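PDB 6BSN: bifunctional protein PutA from Bradyrhizobium diazoefficiens, which probably oxidises proline to glutamate in two steps, first as an FAD-dependent proline dehydrogenase and then as an NAD-dependent glutamate semialdehyde dehydrogenase. Local coordinates for residues V731-S736 with A759-I764; Y914-G919 with Q954-N959; A395-L400 with S468-A473; L342-Y347 with M371-Y376. The protein carries 1 engineered substitution. All coordinates share one frame; numbering follows the deposited sequence.

Contact 1. Residues V731-S736 with A759-I764; sequences VVFTGS and AETGGI. With PRO (proline), chain H.
A759 CB, near the end of strand 757-760, and T761 CG2, in the loop after it, meet the F733 ring at its edge, T761 CG2 lying 4.1 Å from F733 CE1. The other flat group, the E760 carboxylate, belongs to the opposite side of the sheet, where T734 also points. E760 OE1 lies 3.6 Å from T734 CG2. E760 OE2 accepts a bond from G762 N at 3.0 Å, met nearly along the C-O axis. The chain of E760 starts with CG anti to the backbone N (chi1 -176°) and bends at chi2, which turns the acid forward to G762 N. With alanine in place of E760, G762 N is likely to lose this acceptor and T734 CG2 its neighbour. The backbones pair as parallel strands: E760 N donates to F733 O at 3.0 Å, and G735 N to E760 O at 3.1 Å. Beyond the pairing, G735 C sits 3.2 Å from O of the bound proline in chain H, in a pocket that includes S736. S736 and T761 also bind NAD(+) in structures of this protein, and E760 is a predicted active-site residue. S736 OG caps V739 N at the start of helix 737-749. This is a beta-alpha-beta unit of the Rossmann-type domain: helix 737-749 packs on F733 and T761, helix 664-675 lies against T734, and strand 641-656 flanks strand 730-734.

Contact 2. Residues Y914-G919 with Q954-N959; sequences YGLTLG and QPFGGN. With PRO (proline), chain D.
G915 O is gripped by two neighbours on the facing loop. N959 N gives it a weak hydrogen bond of 3.4 Å, and G958 CA makes a CA-H...O contact of 3.3 Å. A side chain at G958 would run into this same oxygen. Further along, L916 meets F956. L916 CG lies 3.7 Å from F956 CZ, the two side chains crossing at about a right angle. L916 CD1 also touches G958 N at 3.6 Å. T917 CG2 reaches F956 CE2 at 3.8 Å, while T917 OG1 is bonded to S795 O. The contact lies in the aldehyde dehydrogenase part, where residues 914-916 lead into strand 917-921 of a seven-stranded mixed sheet. The first torsion of F956, near 180°, swings the ring away from its own N and carries it to the bound proline of chain D. Proline CD sits 3.6 Å above one face of the F956 ring, offset toward the rim. A serine in place of F956 would probably strip the proline ring of this cover and open a gap beside L916. R793, S795, G948 and A949 hydrogen-bond to the same proline. Q954 NE2 bonds to N643 of the second subunit.

Contact 3. Residues A395-L400 with S468-A473; sequences ATHNAL and SFVAQA. With FDA (dihydroflavine-adenine dinucleotide), chain C.
This is a buried contact between the starts of two helices, 399-409 and 469-473, closed over the diphosphate of the flavin cofactor. No hydrogen bond runs directly between the segments; the F469 ring does most of the joining. F469 lays one face against the turn at N398. N398 CA makes a CH-pi contact, 3.9 Å from the ring centroid of F469. A399 N also lies over that face, toward the rim, and A399 CB touches F469 CZ at 3.4 Å. The N398 amide stacks on the ring with the two planes 22° apart. Beside it, V470 CG1 meets H397 CB at 3.5 Å. The polar groups turn to the cofactor. N398 ND2 donates to FDA O2A at 3.3 Å, while N398 OD1 caps the helix through T401 N and, weakly, L400 N. F469 N donates to O1A of the same phosphate, and the start of helix 469-473 is likely to offset part of its charge. The other phosphate takes T396 OG1 at 2.6 Å from O1P and H397 N at 3.1 Å from O2P. T396 OG1 also accepts from N398 N, an ST turn that fixes its hydroxyl. H397 NE2 is paired with L420 N. The N terminus of helix 469-473 and the loop before helix 399-409 together hold the diphosphate, at the known FAD site, beyond the end of strand 390-395 of the proline dehydrogenase barrel.

Contact 4. Residues L342-Y347 with M371-Y376; sequences LVKGAY and MTDLNY. With FDA (dihydroflavine-adenine dinucleotide), chain C.
K344 NZ is held by three partners. It forms a salt bridge with D373 OD2, which it meets 38° out of the carboxylate plane. It donates to FDA O2A at 2.8 Å, and it bonds to T401 OG1. The other carboxylate oxygen, D373 OD1, pairs with K369 NZ. The acid thus faces two lysines beside the cofactor phosphate, an arrangement likely to keep it charged. The extended K344 chain passes over one face of the Y376 ring, where CE stands 4.0 Å above the plane. L342 CD2 lies over the centre of the opposite face, 3.6 Å away. Clamped between them, Y376 donates from OH to L342 O at 2.9 Å, from 50° out of the carbonyl plane; L342 O is also a backbone partner of A395. T372 OG1 gives its hydrogen bond to adenine N3A at 2.8 Å, and its CG2 packs on K344 CB. G345 O accepts from ribose O2B at 2.6 Å and O3B at 3.0 Å, while A346 N donates to flavin O2. These bonds fit the known FAD site of the proline dehydrogenase barrel. Strand 338-343 lies between parallel strands 309-314 and 390-395. Helix 369-385 covers it in the crossover to 390-395, and helices 18-28 and 487-491 pack on M371 and L374 of that helix.

Followed from the N terminus, contact 4 closes first, tying strand 338-343 to the start of helix 369-385. Contact 3 follows, joining the end of the next strand, 390-395, to helix 469-473 and so closing a longer loop. Contact 1 then closes a beta-alpha-beta unit, and contact 2 ties strand 917-921 to a later loop. All four are in series; none nests or crosses. Contacts 3 and 4 touch each other and share the flavin cofactor in the proline dehydrogenase part. Contacts 1 and 2 touch in the aldehyde dehydrogenase part, where E760 meets F956. The centres of contacts 1 and 3 are about 54 Å apart.

Contact 1. Residues V731-S736 with A759-I764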
# COMPACT_ATOMS: atom_id res chain seq x y z
N VAL A 731 -3.71 -12.53 -45.01
CA VAL A 731 -5.00 -12.10 -45.54
C VAL A 731 -5.99 -11.98 -44.39
O VAL A 731 -6.15 -12.90 -43.58
CB VAL A 731 -5.52 -13.08 -46.61
CG1 VAL A 731 -6.93 -12.70 -47.04
CG2 VAL A 731 -4.57 -13.11 -47.83
N VAL A 732 -6.69 -10.85 -44.35
CA VAL A 732 -7.78 -10.67 -43.41
C VAL A 732 -9.04 -10.47 -44.25
O VAL A 732 -9.08 -9.60 -45.13
CB VAL A 732 -7.50 -9.51 -42.43
CG1 VAL A 732 -7.15 -8.21 -43.17
CG2 VAL A 732 -8.62 -9.34 -41.40
N PHE A 733 -10.04 -11.33 -44.03
CA PHE A 733 -11.15 -11.46 -44.96
C PHE A 733 -12.47 -11.56 -44.20
O PHE A 733 -12.59 -12.29 -43.22
CB PHE A 733 -10.99 -12.70 -45.86
CG PHE A 733 -12.22 -13.03 -46.68
CD1 PHE A 733 -13.13 -13.98 -46.22
CD2 PHE A 733 -12.47 -12.39 -47.88
CE1 PHE A 733 -14.27 -14.29 -46.97
CE2 PHE A 733 -13.60 -12.69 -48.62
CZ PHE A 733 -14.50 -13.65 -48.16
N THR A 734 -13.46 -10.83 -44.68
CA THR A 734 -14.81 -10.94 -44.16
C THR A 734 -15.76 -11.07 -45.34
O THR A 734 -15.82 -10.17 -46.19
CB THR A 734 -15.17 -9.73 -43.29
OG1 THR A 734 -14.23 -9.65 -42.21
CG2 THR A 734 -16.57 -9.89 -42.70
N GLY A 735 -16.48 -12.19 -45.41
CA GLY A 735 -17.37 -12.46 -46.52
C GLY A 735 -17.95 -13.86 -46.46
O GLY A 735 -18.23 -14.37 -45.38
N SER A 736 -18.11 -14.50 -47.61
CA SER A 736 -18.77 -15.79 -47.69
C SER A 736 -17.80 -16.93 -47.44
O SER A 736 -16.59 -16.81 -47.66
CB SER A 736 -19.42 -15.99 -49.06
OG SER A 736 -18.44 -16.22 -50.05
N ALA A 759 -10.46 -15.08 -41.18
CA ALA A 759 -11.70 -15.07 -41.95
C ALA A 759 -12.90 -15.09 -41.01
O ALA A 759 -12.94 -15.89 -40.07
CB ALA A 759 -11.76 -16.28 -42.91
N GLU A 760 -13.87 -14.20 -41.26
CA GLU A 760 -15.18 -14.27 -40.63
C GLU A 760 -16.21 -14.49 -41.73
O GLU A 760 -16.27 -13.71 -42.69
CB GLU A 760 -15.48 -12.99 -39.83
CG GLU A 760 -16.83 -13.01 -39.04
CD GLU A 760 -17.95 -12.32 -39.79
OE1 GLU A 760 -18.09 -11.08 -39.62
OE2 GLU A 760 -18.67 -13.00 -40.57
N THR A 761 -16.99 -15.57 -41.63
CA THR A 761 -17.76 -16.04 -42.78
C THR A 761 -19.23 -16.32 -42.46
O THR A 761 -19.82 -17.24 -43.02
CB THR A 761 -17.10 -17.28 -43.38
OG1 THR A 761 -16.72 -18.18 -42.33
CG2 THR A 761 -15.86 -16.88 -44.15
N GLY A 762 -19.84 -15.54 -41.58
CA GLY A 762 -21.27 -15.63 -41.38
C GLY A 762 -21.71 -16.75 -40.46
O GLY A 762 -20.93 -17.35 -39.71
N GLY A 763 -23.01 -17.01 -40.50
CA GLY A 763 -23.58 -18.07 -39.68
C GLY A 763 -25.02 -18.30 -40.06
O GLY A 763 -25.65 -17.49 -40.74
N ILE A 764 -25.53 -19.43 -39.59
CA ILE A 764 -26.97 -19.68 -39.55
C ILE A 764 -27.33 -19.60 -38.08
O ILE A 764 -27.33 -20.60 -37.36
CB ILE A 764 -27.36 -21.03 -40.18
CG1 ILE A 764 -26.80 -21.11 -41.60
CG2 ILE A 764 -28.90 -21.24 -40.11
CD1 ILE A 764 -27.10 -22.43 -42.33
N PRO H . -22.25 -13.42 -48.23
CA PRO H . -21.79 -12.05 -48.21
C PRO H . -21.18 -11.76 -46.82
O PRO H . -20.96 -12.74 -46.06
CB PRO H . -22.93 -11.10 -48.51
CG PRO H . -24.15 -12.00 -48.72
CD PRO H . -23.68 -13.44 -48.32
OXT PRO H . -20.89 -10.58 -46.45

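Contact 2. Residues Y914-G919 with Q954-N959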
# COMPACT_ATOMS: atom_id res chain seq x y z
N TYR A 914 -22.02 -24.00 -38.55
CA TYR A 914 -21.72 -22.61 -38.24
C TYR A 914 -21.68 -22.40 -36.73
O TYR A 914 -22.11 -23.25 -35.94
CB TYR A 914 -22.75 -21.68 -38.89
CG TYR A 914 -22.60 -21.56 -40.38
CD1 TYR A 914 -21.68 -20.66 -40.94
CD2 TYR A 914 -23.38 -22.32 -41.25
CE1 TYR A 914 -21.55 -20.53 -42.30
CE2 TYR A 914 -23.25 -22.20 -42.63
CZ TYR A 914 -22.34 -21.31 -43.15
OH TYR A 914 -22.20 -21.18 -44.53
N GLY A 915 -21.15 -21.26 -36.31
CA GLY A 915 -21.12 -20.95 -34.89
C GLY A 915 -20.76 -19.51 -34.59
O GLY A 915 -19.75 -19.24 -33.94
N LEU A 916 -21.59 -18.58 -35.07
CA LEU A 916 -21.28 -17.16 -34.92
C LEU A 916 -22.06 -16.56 -33.75
O LEU A 916 -21.47 -16.27 -32.71
CB LEU A 916 -21.56 -16.41 -36.23
CG LEU A 916 -21.02 -14.98 -36.33
CD1 LEU A 916 -19.55 -14.89 -35.84
CD2 LEU A 916 -21.13 -14.46 -37.74
N THR A 917 -23.37 -16.34 -33.90
CA THR A 917 -24.16 -15.87 -32.77
C THR A 917 -25.23 -16.89 -32.38
O THR A 917 -25.64 -17.75 -33.18
CB THR A 917 -24.82 -14.51 -33.03
OG1 THR A 917 -25.67 -14.60 -34.18
CG2 THR A 917 -23.74 -13.45 -33.30
N LEU A 918 -25.68 -16.77 -31.13
CA LEU A 918 -26.71 -17.62 -30.54
C LEU A 918 -27.44 -16.81 -29.48
O LEU A 918 -26.81 -16.27 -28.57
CB LEU A 918 -26.08 -18.88 -29.92
CG LEU A 918 -27.05 -19.64 -29.02
CD1 LEU A 918 -28.16 -20.25 -29.87
CD2 LEU A 918 -26.34 -20.72 -28.25
N GLY A 919 -28.77 -16.72 -29.59
CA GLY A 919 -29.58 -16.04 -28.59
C GLY A 919 -30.24 -17.06 -27.68
O GLY A 919 -30.69 -18.12 -28.12
N GLN A 954 -18.22 -6.78 -26.66
CA GLN A 954 -18.50 -8.11 -27.18
C GLN A 954 -17.49 -8.38 -28.28
O GLN A 954 -17.76 -8.08 -29.45
CB GLN A 954 -19.93 -8.22 -27.72
CG GLN A 954 -21.01 -8.13 -26.67
CD GLN A 954 -21.55 -6.72 -26.52
OE1 GLN A 954 -21.43 -5.91 -27.44
NE2 GLN A 954 -22.17 -6.44 -25.38
N PRO A 955 -16.27 -8.91 -27.95
CA PRO A 955 -15.38 -9.43 -29.00
C PRO A 955 -16.17 -10.32 -29.95
O PRO A 955 -16.85 -11.24 -29.49
CB PRO A 955 -14.33 -10.22 -28.21
CG PRO A 955 -14.25 -9.48 -26.87
CD PRO A 955 -15.63 -8.93 -26.61
N PHE A 956 -16.14 -10.03 -31.25
CA PHE A 956 -17.05 -10.65 -32.21
C PHE A 956 -16.31 -11.65 -33.11
O PHE A 956 -15.30 -11.31 -33.73
CB PHE A 956 -17.75 -9.60 -33.07
CG PHE A 956 -18.76 -10.19 -34.02
CD1 PHE A 956 -18.40 -10.51 -35.34
CD2 PHE A 956 -20.05 -10.49 -33.58
CE1 PHE A 956 -19.34 -11.09 -36.21
CE2 PHE A 956 -20.98 -11.08 -34.43
CZ PHE A 956 -20.64 -11.38 -35.74
N GLY A 957 -16.86 -12.85 -33.20
CA GLY A 957 -16.36 -13.87 -34.10
C GLY A 957 -16.55 -15.26 -33.53
O GLY A 957 -16.69 -15.46 -32.32
N GLY A 958 -16.58 -16.25 -34.42
CA GLY A 958 -16.90 -17.60 -34.02
C GLY A 958 -15.99 -18.63 -34.67
O GLY A 958 -14.83 -18.36 -34.96
N ASN A 959 -16.51 -19.83 -34.93
CA ASN A 959 -15.69 -20.96 -35.30
C ASN A 959 -16.46 -21.81 -36.31
O ASN A 959 -17.53 -21.43 -36.78
CB ASN A 959 -15.31 -21.75 -34.04
CG ASN A 959 -16.55 -22.07 -33.20
OD1 ASN A 959 -17.37 -22.87 -33.61
ND2 ASN A 959 -16.67 -21.45 -32.03
N PRO D . -20.88 -6.49 -36.30
CA PRO D . -22.18 -6.97 -36.76
C PRO D . -23.13 -7.17 -35.57
O PRO D . -22.67 -7.42 -34.43
CB PRO D . -22.01 -8.26 -37.52
CG PRO D . -20.50 -8.32 -37.78
CD PRO D . -19.88 -7.44 -36.65
OXT PRO D . -24.37 -7.08 -35.73

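Contact 3. Residues A395-L400 with S468-A473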
# COMPACT_ATOMS: atom_id res chain seq x y z
N ALA A 395 -47.68 11.03 -5.74
CA ALA A 395 -47.64 9.57 -5.70
C ALA A 395 -46.29 9.14 -5.14
O ALA A 395 -45.27 9.17 -5.85
CB ALA A 395 -47.88 8.98 -7.08
N THR A 396 -46.27 8.72 -3.88
CA THR A 396 -45.05 8.28 -3.22
C THR A 396 -45.43 7.47 -1.98
O THR A 396 -46.47 7.71 -1.37
CB THR A 396 -44.17 9.47 -2.82
OG1 THR A 396 -43.06 9.01 -2.05
CG2 THR A 396 -44.95 10.43 -2.00
N HIS A 397 -44.58 6.51 -1.62
CA HIS A 397 -44.73 5.78 -0.37
C HIS A 397 -43.61 6.12 0.61
O HIS A 397 -43.35 5.36 1.54
CB HIS A 397 -44.76 4.26 -0.61
CG HIS A 397 -45.66 3.84 -1.73
ND1 HIS A 397 -45.18 3.39 -2.94
CD2 HIS A 397 -47.01 3.79 -1.83
CE1 HIS A 397 -46.19 3.08 -3.73
NE2 HIS A 397 -47.31 3.33 -3.09
N ASN A 398 -42.94 7.24 0.40
CA ASN A 398 -41.84 7.68 1.26
C ASN A 398 -42.40 8.58 2.35
O ASN A 398 -42.95 9.65 2.05
CB ASN A 398 -40.81 8.43 0.41
CG ASN A 398 -39.64 8.96 1.23
OD1 ASN A 398 -39.81 9.54 2.30
ND2 ASN A 398 -38.44 8.81 0.68
N ALA A 399 -42.24 8.18 3.62
CA ALA A 399 -42.82 8.94 4.73
C ALA A 399 -42.22 10.34 4.83
O ALA A 399 -42.92 11.30 5.16
CB ALA A 399 -42.64 8.20 6.05
N LEU A 400 -40.92 10.46 4.56
CA LEU A 400 -40.27 11.77 4.62
C LEU A 400 -40.80 12.70 3.52
O LEU A 400 -41.11 13.86 3.78
CB LEU A 400 -38.75 11.61 4.50
CG LEU A 400 -37.97 12.94 4.63
CD1 LEU A 400 -38.33 13.66 5.91
CD2 LEU A 400 -36.46 12.78 4.51
N SER A 468 -34.47 1.87 -1.77
CA SER A 468 -35.90 2.09 -1.65
C SER A 468 -36.28 2.46 -0.22
O SER A 468 -35.73 1.93 0.75
CB SER A 468 -36.63 0.83 -2.10
OG SER A 468 -37.97 0.81 -1.66
N PHE A 469 -37.21 3.42 -0.09
CA PHE A 469 -37.61 3.84 1.25
C PHE A 469 -38.48 2.78 1.92
O PHE A 469 -38.32 2.51 3.11
CB PHE A 469 -38.37 5.16 1.22
CG PHE A 469 -38.98 5.55 2.56
CD1 PHE A 469 -38.30 6.41 3.41
CD2 PHE A 469 -40.22 5.05 2.96
CE1 PHE A 469 -38.84 6.76 4.63
CE2 PHE A 469 -40.76 5.38 4.18
CZ PHE A 469 -40.07 6.25 5.02
N VAL A 470 -39.41 2.18 1.17
CA VAL A 470 -40.31 1.21 1.78
C VAL A 470 -39.53 -0.01 2.20
O VAL A 470 -39.85 -0.64 3.22
CB VAL A 470 -41.47 0.84 0.84
CG1 VAL A 470 -42.23 2.07 0.43
CG2 VAL A 470 -40.98 0.07 -0.37
N ALA A 471 -38.48 -0.36 1.46
CA ALA A 471 -37.67 -1.50 1.86
C ALA A 471 -36.89 -1.19 3.14
O ALA A 471 -36.75 -2.05 4.01
CB ALA A 471 -36.74 -1.92 0.73
N GLN A 472 -36.41 0.05 3.28
CA GLN A 472 -35.61 0.40 4.45
C GLN A 472 -36.48 0.63 5.69
O GLN A 472 -36.10 0.25 6.80
CB GLN A 472 -34.77 1.63 4.16
CG GLN A 472 -33.60 1.32 3.24
CD GLN A 472 -32.65 2.47 3.08
OE1 GLN A 472 -32.50 3.00 1.98
NE2 GLN A 472 -32.00 2.87 4.16
N ALA A 473 -37.65 1.24 5.52
CA ALA A 473 -38.53 1.49 6.65
C ALA A 473 -39.12 0.21 7.22
O ALA A 473 -39.62 0.21 8.34
CB ALA A 473 -39.65 2.43 6.24
PA FDA C . -38.51 6.06 -2.81
O1A FDA C . -37.78 4.92 -2.05
O2A FDA C . -38.61 7.36 -2.24
O5B FDA C . -37.89 6.53 -4.07
C5B FDA C . -37.47 5.57 -5.03
C4B FDA C . -37.13 6.25 -6.35
O4B FDA C . -35.96 7.03 -6.27
C3B FDA C . -36.87 5.35 -7.51
O3B FDA C . -38.04 4.88 -8.04
C2B FDA C . -36.15 6.25 -8.44
O2B FDA C . -37.05 7.01 -9.17
C1B FDA C . -35.36 7.11 -7.52
N9A FDA C . -33.97 6.71 -7.39
C8A FDA C . -33.45 5.55 -6.83
N7A FDA C . -32.12 5.58 -6.93
C5A FDA C . -31.73 6.76 -7.56
C6A FDA C . -30.52 7.33 -7.91
N6A FDA C . -29.29 6.64 -7.63
N1A FDA C . -30.48 8.52 -8.52
C2A FDA C . -31.61 9.20 -8.81
N3A FDA C . -32.81 8.68 -8.47
C4A FDA C . -32.90 7.50 -7.85
N1 FDA C . -43.35 6.03 -12.18
C2 FDA C . -43.17 6.50 -13.51
O2 FDA C . -41.89 6.57 -13.98
N3 FDA C . -44.29 6.88 -14.30
C4 FDA C . -45.59 6.79 -13.76
O4 FDA C . -46.69 7.15 -14.49
C4X FDA C . -45.77 6.30 -12.36
N5 FDA C . -47.09 6.16 -11.82
C5X FDA C . -47.22 5.87 -10.39
C6 FDA C . -48.58 5.93 -9.77
C7 FDA C . -48.68 5.72 -8.37
C7M FDA C . -50.04 5.77 -7.72
C8 FDA C . -47.52 5.46 -7.57
C8M FDA C . -47.59 5.23 -6.08
C9 FDA C . -46.24 5.40 -8.17
C9A FDA C . -46.12 5.62 -9.63
N10 FDA C . -44.82 5.48 -10.26
C10 FDA C . -44.68 5.94 -11.62
C1' FDA C . -43.66 4.87 -9.59
C2' FDA C . -42.76 5.94 -8.98
O2' FDA C . -42.16 6.68 -9.98
C3' FDA C . -41.69 5.32 -8.10
O3' FDA C . -40.99 4.46 -8.90
C4' FDA C . -42.17 4.51 -6.89
O4' FDA C . -43.39 4.99 -6.43
C5' FDA C . -41.17 4.59 -5.74
O5' FDA C . -40.88 5.94 -5.42
P FDA C . -41.09 6.57 -3.95
O1P FDA C . -41.32 8.11 -3.82
O2P FDA C . -42.24 5.63 -3.43
O3P FDA C . -39.94 5.76 -3.13

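Contact 4. Residues L342-Y347 with M371-Y376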
# COMPACT_ATOMS: atom_id res chain seq x y z
N LEU A 342 -47.33 13.75 -9.66
CA LEU A 342 -45.88 13.84 -9.52
C LEU A 342 -45.36 12.54 -8.93
O LEU A 342 -45.77 12.16 -7.83
CB LEU A 342 -45.46 15.04 -8.65
CG LEU A 342 -43.95 15.35 -8.68
CD1 LEU A 342 -43.50 15.90 -10.07
CD2 LEU A 342 -43.58 16.30 -7.53
N VAL A 343 -44.48 11.85 -9.67
CA VAL A 343 -43.82 10.64 -9.21
C VAL A 343 -42.31 10.86 -9.25
O VAL A 343 -41.83 11.82 -9.84
CB VAL A 343 -44.19 9.41 -10.06
CG1 VAL A 343 -45.70 9.22 -10.13
CG2 VAL A 343 -43.55 9.54 -11.48
N LYS A 344 -41.57 9.95 -8.63
CA LYS A 344 -40.13 10.09 -8.79
C LYS A 344 -39.67 9.50 -10.11
O LYS A 344 -39.04 10.19 -10.92
CB LYS A 344 -39.40 9.49 -7.58
CG LYS A 344 -39.68 10.35 -6.33
CD LYS A 344 -39.03 9.82 -5.06
CE LYS A 344 -39.55 10.60 -3.87
NZ LYS A 344 -38.96 10.11 -2.61
N GLY A 345 -40.07 8.26 -10.41
CA GLY A 345 -39.75 7.69 -11.71
C GLY A 345 -39.43 6.21 -11.67
O GLY A 345 -38.58 5.76 -10.88
N ALA A 346 -40.05 5.44 -12.57
CA ALA A 346 -40.00 3.99 -12.50
C ALA A 346 -38.91 3.34 -13.37
O ALA A 346 -38.76 2.12 -13.30
CB ALA A 346 -41.37 3.40 -12.92
N TYR A 347 -38.15 4.11 -14.15
CA TYR A 347 -37.26 3.54 -15.17
C TYR A 347 -35.80 3.94 -14.98
O TYR A 347 -35.04 3.99 -15.95
CB TYR A 347 -37.74 3.96 -16.58
CG TYR A 347 -39.21 3.66 -16.88
CD1 TYR A 347 -40.22 4.53 -16.46
CD2 TYR A 347 -39.59 2.52 -17.59
CE1 TYR A 347 -41.55 4.29 -16.74
CE2 TYR A 347 -40.93 2.26 -17.88
CZ TYR A 347 -41.91 3.14 -17.45
OH TYR A 347 -43.24 2.91 -17.70
N MET A 371 -30.77 13.62 -4.97
CA MET A 371 -31.08 14.63 -5.99
C MET A 371 -32.51 14.45 -6.52
O MET A 371 -33.24 15.44 -6.71
CB MET A 371 -30.05 14.57 -7.13
CG MET A 371 -28.71 15.29 -6.84
SD MET A 371 -28.90 17.08 -6.51
CE MET A 371 -29.40 17.73 -8.11
N THR A 372 -32.94 13.22 -6.76
CA THR A 372 -34.34 13.00 -7.12
C THR A 372 -35.26 13.48 -6.01
O THR A 372 -36.25 14.17 -6.27
CB THR A 372 -34.58 11.52 -7.42
OG1 THR A 372 -33.94 11.21 -8.65
CG2 THR A 372 -36.08 11.20 -7.51
N ASP A 373 -34.92 13.16 -4.76
CA ASP A 373 -35.76 13.57 -3.63
C ASP A 373 -35.78 15.09 -3.48
O ASP A 373 -36.84 15.68 -3.22
CB ASP A 373 -35.29 12.91 -2.34
CG ASP A 373 -35.63 11.43 -2.28
OD1 ASP A 373 -34.90 10.68 -1.61
OD2 ASP A 373 -36.60 11.01 -2.94
N LEU A 374 -34.63 15.74 -3.67
CA LEU A 374 -34.57 17.20 -3.68
C LEU A 374 -35.47 17.77 -4.76
O LEU A 374 -36.27 18.68 -4.51
CB LEU A 374 -33.13 17.66 -3.91
CG LEU A 374 -32.75 19.07 -3.52
CD1 LEU A 374 -32.64 19.14 -2.01
CD2 LEU A 374 -31.43 19.41 -4.16
N ASN A 375 -35.31 17.28 -5.99
CA ASN A 375 -36.11 17.79 -7.10
C ASN A 375 -37.59 17.49 -6.92
O ASN A 375 -38.44 18.26 -7.39
CB ASN A 375 -35.62 17.20 -8.42
CG ASN A 375 -35.87 18.14 -9.58
OD1 ASN A 375 -35.61 19.33 -9.47
ND2 ASN A 375 -36.38 17.61 -10.68
N TYR A 376 -37.92 16.38 -6.26
CA TYR A 376 -39.32 16.04 -6.05
C TYR A 376 -39.97 17.07 -5.13
O TYR A 376 -41.10 17.51 -5.39
CB TYR A 376 -39.47 14.63 -5.47
CG TYR A 376 -40.91 14.15 -5.39
CD1 TYR A 376 -41.42 13.28 -6.35
CD2 TYR A 376 -41.75 14.54 -4.34
CE1 TYR A 376 -42.74 12.83 -6.29
CE2 TYR A 376 -43.06 14.11 -4.27
CZ TYR A 376 -43.56 13.25 -5.24
OH TYR A 376 -44.86 12.82 -5.18
PA FDA C . -38.51 6.06 -2.81
O1A FDA C . -37.78 4.92 -2.05
O2A FDA C . -38.61 7.36 -2.24
O5B FDA C . -37.89 6.53 -4.07
C5B FDA C . -37.47 5.57 -5.03
C4B FDA C . -37.13 6.25 -6.35
O4B FDA C . -35.96 7.03 -6.27
C3B FDA C . -36.87 5.35 -7.51
O3B FDA C . -38.04 4.88 -8.04
C2B FDA C . -36.15 6.25 -8.44
O2B FDA C . -37.05 7.01 -9.17
C1B FDA C . -35.36 7.11 -7.52
N9A FDA C . -33.97 6.71 -7.39
C8A FDA C . -33.45 5.55 -6.83
N7A FDA C . -32.12 5.58 -6.93
C5A FDA C . -31.73 6.76 -7.56
C6A FDA C . -30.52 7.33 -7.91
N6A FDA C . -29.29 6.64 -7.63
N1A FDA C . -30.48 8.52 -8.52
C2A FDA C . -31.61 9.20 -8.81
N3A FDA C . -32.81 8.68 -8.47
C4A FDA C . -32.90 7.50 -7.85
N1 FDA C . -43.35 6.03 -12.18
C2 FDA C . -43.17 6.50 -13.51
O2 FDA C . -41.89 6.57 -13.98
N3 FDA C . -44.29 6.88 -14.30
C4 FDA C . -45.59 6.79 -13.76
O4 FDA C . -46.69 7.15 -14.49
C4X FDA C . -45.77 6.30 -12.36
N5 FDA C . -47.09 6.16 -11.82
C5X FDA C . -47.22 5.87 -10.39
C6 FDA C . -48.58 5.93 -9.77
C7 FDA C . -48.68 5.72 -8.37
C7M FDA C . -50.04 5.77 -7.72
C8 FDA C . -47.52 5.46 -7.57
C8M FDA C . -47.59 5.23 -6.08
C9 FDA C . -46.24 5.40 -8.17
C9A FDA C . -46.12 5.62 -9.63
N10 FDA C . -44.82 5.48 -10.26
C10 FDA C . -44.68 5.94 -11.62
C1' FDA C . -43.66 4.87 -9.59
C2' FDA C . -42.76 5.94 -8.98
O2' FDA C . -42.16 6.68 -9.98
C3' FDA C . -41.69 5.32 -8.10
O3' FDA C . -40.99 4.46 -8.90
C4' FDA C . -42.17 4.51 -6.89
O4' FDA C . -43.39 4.99 -6.43
C5' FDA C . -41.17 4.59 -5.74
O5' FDA C . -40.88 5.94 -5.42
P FDA C . -41.09 6.57 -3.95
O1P FDA C . -41.32 8.11 -3.82
O2P FDA C . -42.24 5.63 -3.43
O3P FDA C . -39.94 5.76 -3.13